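Local structure of alpha-L-rhamnosidase (Aspergillus terreus, 6GSZ) at residues V116-R121 with G290-S295; E654-L659 with V682-Q687. The protein probably hydrolyses alpha-L-rhamnosides, releasing terminal non-reducing alpha-L-rhamnose, and binds calcium ions. All blocks are in the same frame, centred on the assembly; numbering follows the deposited sequence.

Contact 1 (V116-R121 with G290-S295); sequences VIASDR and GTHELS
The His-292 ring and the Asp-120 carboxylate meet nearly coplanar, their planes 19° apart. Asp-120 OD1 lies at the ring edge and takes the N-H of His-292 ND1 at 2.9 Å, in an almost straight bond of 170°. Ala-118 O stands over one face of the ring, 3.7 Å above the plane and toward the rim. His-292 CG sits between its own backbone N and carbonyl carbon (chi1 60°). His-292 CE1 lies 2.9 Å from Ser-119 O, and His-292 NE2 approaches Ala-118 CB. On the same side of the pair, Leu-294 packs its CG against Ala-118 CB at 3.8 Å and its CB against Val-116 CG1. Ala-118 N donates to His-292 O and His-292 N to Ala-118 O, each at 2.9 Å. Beyond the strand end, Asp-120 N bonds Gly-290 O at 3.0 Å, from above the carbonyl plane. The other Asp-120 oxygen, OD2, receives two waters, and one of them also takes the N-H of Gly-290. Ser-119 OG bonds Ser-253 OG and accepts from Arg-121 N, an ST turn. Ile-117 and Thr-291 both touch Phe-134 of strand 132-140. The arrangement is a two-stranded antiparallel sheet, with Ala-118 and His-292 a hydrogen-bonded pair and a His-carboxylate hydrogen bond across its end.

Contact 2 (E654-L659 with V682-Q687); sequences ETQTGL and VNIIKQ
Ile-684 points toward the start of helix 656-664 and meets Leu-659 and Glu-654 with its terminal methyl. Ile-684 and Leu-659 cross obliquely, and the touch is methyl to methyl. Ile-684 CD1 is 3.4 Å from Leu-659 CD1, tighter than usual for two carbons. The same CD1 also lies 3.4 Å from the backbone oxygen Glu-654 O. The Glu-654 side chain crosses Ile-684 at about a right angle. Its polar end is held elsewhere: OE1 forms a salt bridge with Arg-680, and OE2 accepts from Met-651 N. Gln-656 crosses Ile-685 at about a right angle too. Its chain runs extended beyond CG (chi2 -175°), carrying CD to 3.9 Å from Ile-685 CG1, with NE2 equally near. The amide makes no hydrogen bond across this contact. OE1 accepts from Gly-693 N and NE2 donates to Lys-691 O, so both ends of this buried amide have backbone partners. Leu-702 and Met-718 also touch Gln-656. Behind the contact, Thr-655 OG1 accepts from Gly-658 N at 2.9 Å. Thr-655 is thus the N-cap of helix 656-664. That capped helix start rests Leu-659, the Gln-656 chain and the Glu-654 backbone oxygen against Ile-684 and Ile-685, near the end of helix 671-687, an arrangement of neighbouring helices within the six-hairpin glycosidase domain.

In the fold
Contact 1 and contact 2 lie on opposite sides of the centre of the single chain. Their centres are about 62 Å apart and their nearest atoms about 47 Å, so they do not touch. They come in series: contact 1 is complete before contact 2 begins. Contact 1 pairs strands 116-119 and 291-294, far apart in sequence, with mostly strand and loop between them. Its second segment belongs to the rhamnosidase N-terminal domain. Contact 2 joins helices 656-664 and 671-687, close in sequence, in the six-hairpin glycosidase domain. They share no sheet or helix. Both lie away from the glucose-binding pocket and the bound calcium ions, one in the beta-rich part and one in the helical part of this multidomain enzyme.

Contact 1 (V116-R121 with G290-S295)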
ATOM      1  N   VAL A 116      18.365 -22.694   6.513  1.00 12.11           N
ATOM      2  CA  VAL A 116      17.743 -21.963   7.603  1.00 12.05           C
ATOM      3  C   VAL A 116      18.343 -22.466   8.919  1.00 11.42           C
ATOM      4  O   VAL A 116      18.332 -23.682   9.142  1.00 11.98           O
ATOM      5  CB  VAL A 116      16.211 -22.097   7.611  1.00 12.89           C
ATOM      6  CG1 VAL A 116      15.594 -21.394   8.808  1.00 13.45           C
ATOM      7  CG2 VAL A 116      15.596 -21.594   6.318  1.00 13.38           C
ATOM      8  N   ILE A 117      18.803 -21.524   9.758  1.00 10.27           N
ATOM      9  CA  ILE A 117      19.320 -21.912  11.048  1.00 11.03           C
ATOM     10  C   ILE A 117      18.488 -21.296  12.162  1.00 11.15           C
ATOM     11  O   ILE A 117      17.866 -20.253  12.024  1.00 11.64           O
ATOM     12  CB  ILE A 117      20.793 -21.551  11.190  1.00 12.18           C
ATOM     13  CG1 ILE A 117      21.022 -20.045  11.102  1.00 11.68           C
ATOM     14  CG2 ILE A 117      21.613 -22.356  10.195  1.00 13.46           C
ATOM     15  CD1 ILE A 117      22.450 -19.636  11.397  1.00 12.34           C
ATOM     16  N   ALA A 118      18.589 -21.969  13.318  1.00 11.87           N
ATOM     17  CA  ALA A 118      17.981 -21.587  14.536  1.00 12.32           C
ATOM     18  C   ALA A 118      18.977 -21.771  15.676  1.00 12.23           C
ATOM     19  O   ALA A 118      19.906 -22.570  15.588  1.00 13.02           O
ATOM     20  CB  ALA A 118      16.738 -22.409  14.792  1.00 12.27           C
ATOM     21  N   SER A 119      18.698 -21.070  16.783  1.00 10.79           N
ATOM     22  CA  SER A 119      19.503 -21.236  18.003  1.00 10.98           C
ATOM     23  C   SER A 119      19.312 -22.602  18.668  1.00 12.38           C
ATOM     24  O   SER A 119      18.227 -23.166  18.683  1.00 12.59           O
ATOM     25  CB  SER A 119      19.146 -20.136  18.992  1.00 10.81           C
ATOM     26  OG  SER A 119      19.923 -20.221  20.157  1.00 12.32           O
ATOM     27  N   ASP A 120      20.394 -23.056  19.312  1.00 11.98           N
ATOM     28  CA  ASP A 120      20.294 -24.164  20.234  1.00 11.62           C
ATOM     29  C   ASP A 120      19.516 -23.794  21.498  1.00 12.04           C
ATOM     30  O   ASP A 120      19.166 -24.688  22.273  1.00 14.68           O
ATOM     31  CB  ASP A 120      21.683 -24.687  20.573  1.00 12.94           C
ATOM     32  CG  ASP A 120      22.250 -25.702  19.581  1.00 14.59           C
ATOM     33  OD1 ASP A 120      21.530 -26.118  18.628  1.00 16.63           O
ATOM     34  OD2 ASP A 120      23.397 -26.137  19.789  1.00 18.13           O
ATOM     35  N   ARG A 121      19.264 -22.511  21.739  1.00 12.61           N
ATOM     36  CA  ARG A 121      18.352 -22.140  22.838  1.00 13.09           C
ATOM     37  C   ARG A 121      16.966 -22.673  22.525  1.00 12.32           C
ATOM     38  O   ARG A 121      16.482 -22.473  21.430  1.00 14.32           O
ATOM     39  CB  ARG A 121      18.298 -20.635  22.986  1.00 14.15           C
ATOM     40  CG  ARG A 121      17.465 -20.109  24.133  1.00 13.82           C
ATOM     41  CD  ARG A 121      17.470 -18.593  24.102  1.00 15.38           C
ATOM     42  NE  ARG A 121      16.757 -17.933  25.182  1.00 16.75           N
ATOM     43  CZ  ARG A 121      15.519 -17.479  25.125  1.00 19.86           C
ATOM     44  NH1 ARG A 121      14.760 -17.701  24.058  1.00 19.96           N
ATOM     45  NH2 ARG A 121      15.041 -16.813  26.172  1.00 24.56           N
ATOM     46  N   GLY A 290      25.344 -22.840  20.236  1.00 13.93           N
ATOM     47  CA  GLY A 290      25.367 -23.257  18.859  1.00 14.90           C
ATOM     48  C   GLY A 290      24.086 -22.919  18.110  1.00 13.54           C
ATOM     49  O   GLY A 290      23.165 -22.253  18.632  1.00 12.95           O
ATOM     50  N   THR A 291      24.071 -23.441  16.885  1.00 13.85           N
ATOM     51  CA  THR A 291      22.954 -23.300  15.955  1.00 12.28           C
ATOM     52  C   THR A 291      22.734 -24.648  15.264  1.00 13.66           C
ATOM     53  O   THR A 291      23.620 -25.518  15.278  1.00 15.88           O
ATOM     54  CB  THR A 291      23.171 -22.177  14.917  1.00 13.97           C
ATOM     55  OG1 THR A 291      24.358 -22.450  14.156  1.00 14.62           O
ATOM     56  CG2 THR A 291      23.252 -20.796  15.531  1.00 13.36           C
ATOM     57  N   HIS A 292      21.544 -24.806  14.671  1.00 12.65           N
ATOM     58  CA  HIS A 292      21.167 -26.043  13.956  1.00 12.56           C
ATOM     59  C   HIS A 292      20.290 -25.678  12.760  1.00 13.16           C
ATOM     60  O   HIS A 292      19.773 -24.564  12.742  1.00 13.31           O
ATOM     61  CB  HIS A 292      20.509 -27.042  14.928  1.00 13.16           C
ATOM     62  CG  HIS A 292      19.271 -26.534  15.570  1.00 14.34           C
ATOM     63  ND1 HIS A 292      19.260 -26.020  16.847  1.00 16.73           N
ATOM     64  CD2 HIS A 292      17.989 -26.488  15.131  1.00 15.20           C
ATOM     65  CE1 HIS A 292      18.033 -25.652  17.159  1.00 17.29           C
ATOM     66  NE2 HIS A 292      17.233 -25.931  16.126  1.00 16.51           N
ATOM     67  N   GLU A 293      20.095 -26.627  11.841  1.00 12.92           N
ATOM     68  CA  GLU A 293      19.320 -26.399  10.638  1.00 13.37           C
ATOM     69  C   GLU A 293      17.826 -26.620  10.907  1.00 13.80           C
ATOM     70  O   GLU A 293      17.460 -27.542  11.689  1.00 15.32           O
ATOM     71  CB  GLU A 293      19.812 -27.292   9.498  1.00 13.85           C
ATOM     72  CG  GLU A 293      19.172 -26.961   8.166  1.00 18.64           C
ATOM     73  CD  GLU A 293      19.311 -28.001   7.073  1.00 27.43           C
ATOM     74  OE1 GLU A 293      20.029 -28.953   7.289  1.00 37.24           O
ATOM     75  OE2 GLU A 293      18.663 -27.821   6.008  1.00 29.85           O
ATOM     76  N   LEU A 294      16.974 -25.831  10.264  1.00 13.63           N
ATOM     77  CA  LEU A 294      15.507 -26.008  10.241  1.00 14.20           C
ATOM     78  C   LEU A 294      15.105 -26.424   8.825  1.00 15.20           C
ATOM     79  O   LEU A 294      15.463 -25.729   7.876  1.00 16.44           O
ATOM     80  CB  LEU A 294      14.847 -24.657  10.548  1.00 17.01           C
ATOM     81  CG  LEU A 294      14.977 -24.163  11.964  1.00 16.07           C
ATOM     82  CD1 LEU A 294      14.009 -23.008  12.205  1.00 16.94           C
ATOM     83  CD2 LEU A 294      14.732 -25.279  12.938  1.00 18.26           C
ATOM     84  N   SER A 295      14.328 -27.506   8.704  1.00 15.32           N
ATOM     85  CA  SER A 295      13.822 -27.920   7.388  1.00 15.54           C
ATOM     86  C   SER A 295      13.002 -26.792   6.754  1.00 14.77           C
ATOM     87  O   SER A 295      12.146 -26.198   7.395  1.00 15.96           O
ATOM     88  CB  SER A 295      13.009 -29.164   7.536  1.00 18.20           C
ATOM     89  OG  SER A 295      12.461 -29.578   6.311  1.00 22.61           O
TER
HETATM   90  O   HOH W   1      17.009 -25.212   5.680  1.00 15.40           O
HETATM   91  O   HOH W   2      24.801 -25.064  21.930  1.00 18.04           O
HETATM   92  O   HOH W   3      24.780 -27.289  17.869  1.00 21.16           O

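Contact 2 (E654-L659 with V682-Q687)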
ATOM      1  N   GLU A 654     -34.809   2.365  -0.881  1.00 18.89           N
ATOM      2  CA  GLU A 654     -34.496   3.683  -1.431  1.00 18.42           C
ATOM      3  C   GLU A 654     -33.572   4.440  -0.465  1.00 18.86           C
ATOM      4  O   GLU A 654     -33.963   5.331   0.259  1.00 20.84           O
ATOM      5  CB  GLU A 654     -35.792   4.446  -1.706  1.00 19.35           C
ATOM      6  CG  GLU A 654     -36.578   3.935  -2.907  1.00 18.94           C
ATOM      7  CD  GLU A 654     -36.205   4.584  -4.241  1.00 19.87           C
ATOM      8  OE1 GLU A 654     -36.124   5.810  -4.266  1.00 20.60           O
ATOM      9  OE2 GLU A 654     -35.935   3.819  -5.235  1.00 18.48           O
ATOM     10  N   THR A 655     -32.316   4.003  -0.475  1.00 16.24           N
ATOM     11  CA  THR A 655     -31.236   4.483   0.359  1.00 15.84           C
ATOM     12  C   THR A 655     -30.101   4.958  -0.542  1.00 15.56           C
ATOM     13  O   THR A 655     -30.103   4.714  -1.757  1.00 14.99           O
ATOM     14  CB  THR A 655     -30.717   3.361   1.254  1.00 14.74           C
ATOM     15  OG1 THR A 655     -30.224   2.293   0.425  1.00 15.69           O
ATOM     16  CG2 THR A 655     -31.794   2.843   2.188  1.00 15.74           C
ATOM     17  N   GLN A 656     -29.153   5.684   0.033  1.00 15.15           N
ATOM     18  CA  GLN A 656     -28.039   6.163  -0.744  1.00 14.98           C
ATOM     19  C   GLN A 656     -27.350   4.991  -1.448  1.00 14.95           C
ATOM     20  O   GLN A 656     -27.062   5.077  -2.641  1.00 14.93           O
ATOM     21  CB  GLN A 656     -27.097   7.002   0.102  1.00 16.06           C
ATOM     22  CG  GLN A 656     -27.704   8.329   0.514  1.00 16.97           C
ATOM     23  CD  GLN A 656     -26.730   9.215   1.248  1.00 16.62           C
ATOM     24  OE1 GLN A 656     -25.509   9.127   1.058  1.00 16.96           O
ATOM     25  NE2 GLN A 656     -27.283  10.063   2.116  1.00 17.83           N
ATOM     26  N   THR A 657     -27.018   3.923  -0.704  1.00 14.11           N
ATOM     27  CA  THR A 657     -26.354   2.778  -1.342  1.00 12.95           C
ATOM     28  C   THR A 657     -27.300   2.022  -2.294  1.00 14.01           C
ATOM     29  O   THR A 657     -26.878   1.582  -3.382  1.00 14.24           O
ATOM     30  CB  THR A 657     -25.769   1.840  -0.287  1.00 14.17           C
ATOM     31  OG1 THR A 657     -24.754   2.579   0.387  1.00 14.88           O
ATOM     32  CG2 THR A 657     -25.202   0.568  -0.865  1.00 13.86           C
ATOM     33  N   GLY A 658     -28.551   1.835  -1.875  1.00 13.84           N
ATOM     34  CA  GLY A 658     -29.511   1.089  -2.668  1.00 14.15           C
ATOM     35  C   GLY A 658     -29.799   1.693  -4.046  1.00 14.15           C
ATOM     36  O   GLY A 658     -30.044   0.929  -4.997  1.00 14.98           O
ATOM     37  N   LEU A 659     -29.701   3.023  -4.139  1.00 14.31           N
ATOM     38  CA  LEU A 659     -29.810   3.710  -5.413  1.00 14.31           C
ATOM     39  C   LEU A 659     -28.444   3.808  -6.104  1.00 14.12           C
ATOM     40  O   LEU A 659     -28.343   3.677  -7.309  1.00 13.98           O
ATOM     41  CB  LEU A 659     -30.408   5.093  -5.184  1.00 14.67           C
ATOM     42  CG  LEU A 659     -31.912   5.079  -4.935  1.00 15.81           C
ATOM     43  CD1 LEU A 659     -32.311   6.298  -4.146  1.00 17.62           C
ATOM     44  CD2 LEU A 659     -32.678   4.975  -6.237  1.00 19.45           C
ATOM     45  N   VAL A 682     -30.692  12.255  -5.293  1.00 16.05           N
ATOM     46  CA  VAL A 682     -30.374  13.649  -4.913  1.00 16.98           C
ATOM     47  C   VAL A 682     -31.391  14.137  -3.866  1.00 19.23           C
ATOM     48  O   VAL A 682     -30.996  14.826  -2.914  1.00 19.29           O
ATOM     49  CB  VAL A 682     -30.346  14.578  -6.136  1.00 18.54           C
ATOM     50  CG1 VAL A 682     -30.296  16.047  -5.726  1.00 21.23           C
ATOM     51  CG2 VAL A 682     -29.187  14.239  -7.053  1.00 19.96           C
ATOM     52  N   ASN A 683     -32.670  13.782  -4.040  1.00 18.30           N
ATOM     53  CA  ASN A 683     -33.718  14.190  -3.113  1.00 21.08           C
ATOM     54  C   ASN A 683     -33.482  13.580  -1.724  1.00 20.19           C
ATOM     55  O   ASN A 683     -33.616  14.320  -0.732  1.00 21.45           O
ATOM     56  CB  ASN A 683     -35.107  13.829  -3.642  1.00 27.65           C
ATOM     57  CG  ASN A 683     -36.210  14.363  -2.757  1.00 30.78           C
ATOM     58  OD1 ASN A 683     -36.314  15.571  -2.571  1.00 31.92           O
ATOM     59  ND2 ASN A 683     -37.005  13.479  -2.184  1.00 31.71           N
ATOM     60  N   ILE A 684     -33.148  12.280  -1.663  1.00 19.95           N
ATOM     61  CA  ILE A 684     -32.862  11.591  -0.374  1.00 17.91           C
ATOM     62  C   ILE A 684     -31.672  12.268   0.323  1.00 19.31           C
ATOM     63  O   ILE A 684     -31.719  12.473   1.542  1.00 20.34           O
ATOM     64  CB  ILE A 684     -32.609  10.082  -0.599  1.00 22.44           C
ATOM     65  CG1 ILE A 684     -33.925   9.341  -0.845  1.00 26.37           C
ATOM     66  CG2 ILE A 684     -31.822   9.485   0.558  1.00 28.93           C
ATOM     67  CD1 ILE A 684     -33.785   8.119  -1.739  1.00 36.90           C
ATOM     68  N   ILE A 685     -30.631  12.606  -0.449  1.00 17.68           N
ATOM     69  CA  ILE A 685     -29.452  13.271   0.087  1.00 17.79           C
ATOM     70  C   ILE A 685     -29.832  14.645   0.659  1.00 19.79           C
ATOM     71  O   ILE A 685     -29.420  15.014   1.750  1.00 18.22           O
ATOM     72  CB  ILE A 685     -28.358  13.341  -0.987  1.00 16.67           C
ATOM     73  CG1 ILE A 685     -27.811  11.939  -1.282  1.00 16.18           C
ATOM     74  CG2 ILE A 685     -27.279  14.336  -0.614  1.00 18.31           C
ATOM     75  CD1 ILE A 685     -26.992  11.845  -2.575  1.00 18.01           C
ATOM     76  N   LYS A 686     -30.624  15.404  -0.104  1.00 19.82           N
ATOM     77  CA  LYS A 686     -31.050  16.753   0.306  1.00 21.53           C
ATOM     78  C   LYS A 686     -31.891  16.688   1.592  1.00 20.63           C
ATOM     79  O   LYS A 686     -31.701  17.519   2.508  1.00 23.47           O
ATOM     80  CB  LYS A 686     -31.746  17.472  -0.858  1.00 22.74           C
ATOM     81  CG  LYS A 686     -32.307  18.843  -0.533  1.00 31.03           C
ATOM     82  CD  LYS A 686     -33.029  19.496  -1.707  1.00 39.80           C
ATOM     83  CE  LYS A 686     -33.639  20.834  -1.307  1.00 50.46           C
ATOM     84  NZ  LYS A 686     -34.103  21.636  -2.468  1.00 55.36           N
ATOM     85  N   GLN A 687     -32.789  15.703   1.680  1.00 20.55           N
ATOM     86  CA  GLN A 687     -33.666  15.549   2.840  1.00 23.24           C
ATOM     87  C   GLN A 687     -32.854  15.096   4.060  1.00 23.73           C
ATOM     88  O   GLN A 687     -33.255  15.337   5.164  1.00 24.81           O
ATOM     89  CB  GLN A 687     -34.833  14.619   2.513  1.00 28.22           C
ATOM     90  CG  GLN A 687     -35.784  15.190   1.464  1.00 33.94           C
ATOM     91  CD  GLN A 687     -36.239  16.615   1.706  1.00 46.90           C
ATOM     92  OE1 GLN A 687     -36.092  17.505   0.854  1.00 57.22           O
ATOM     93  NE2 GLN A 687     -36.811  16.848   2.880  1.00 50.14           N
TER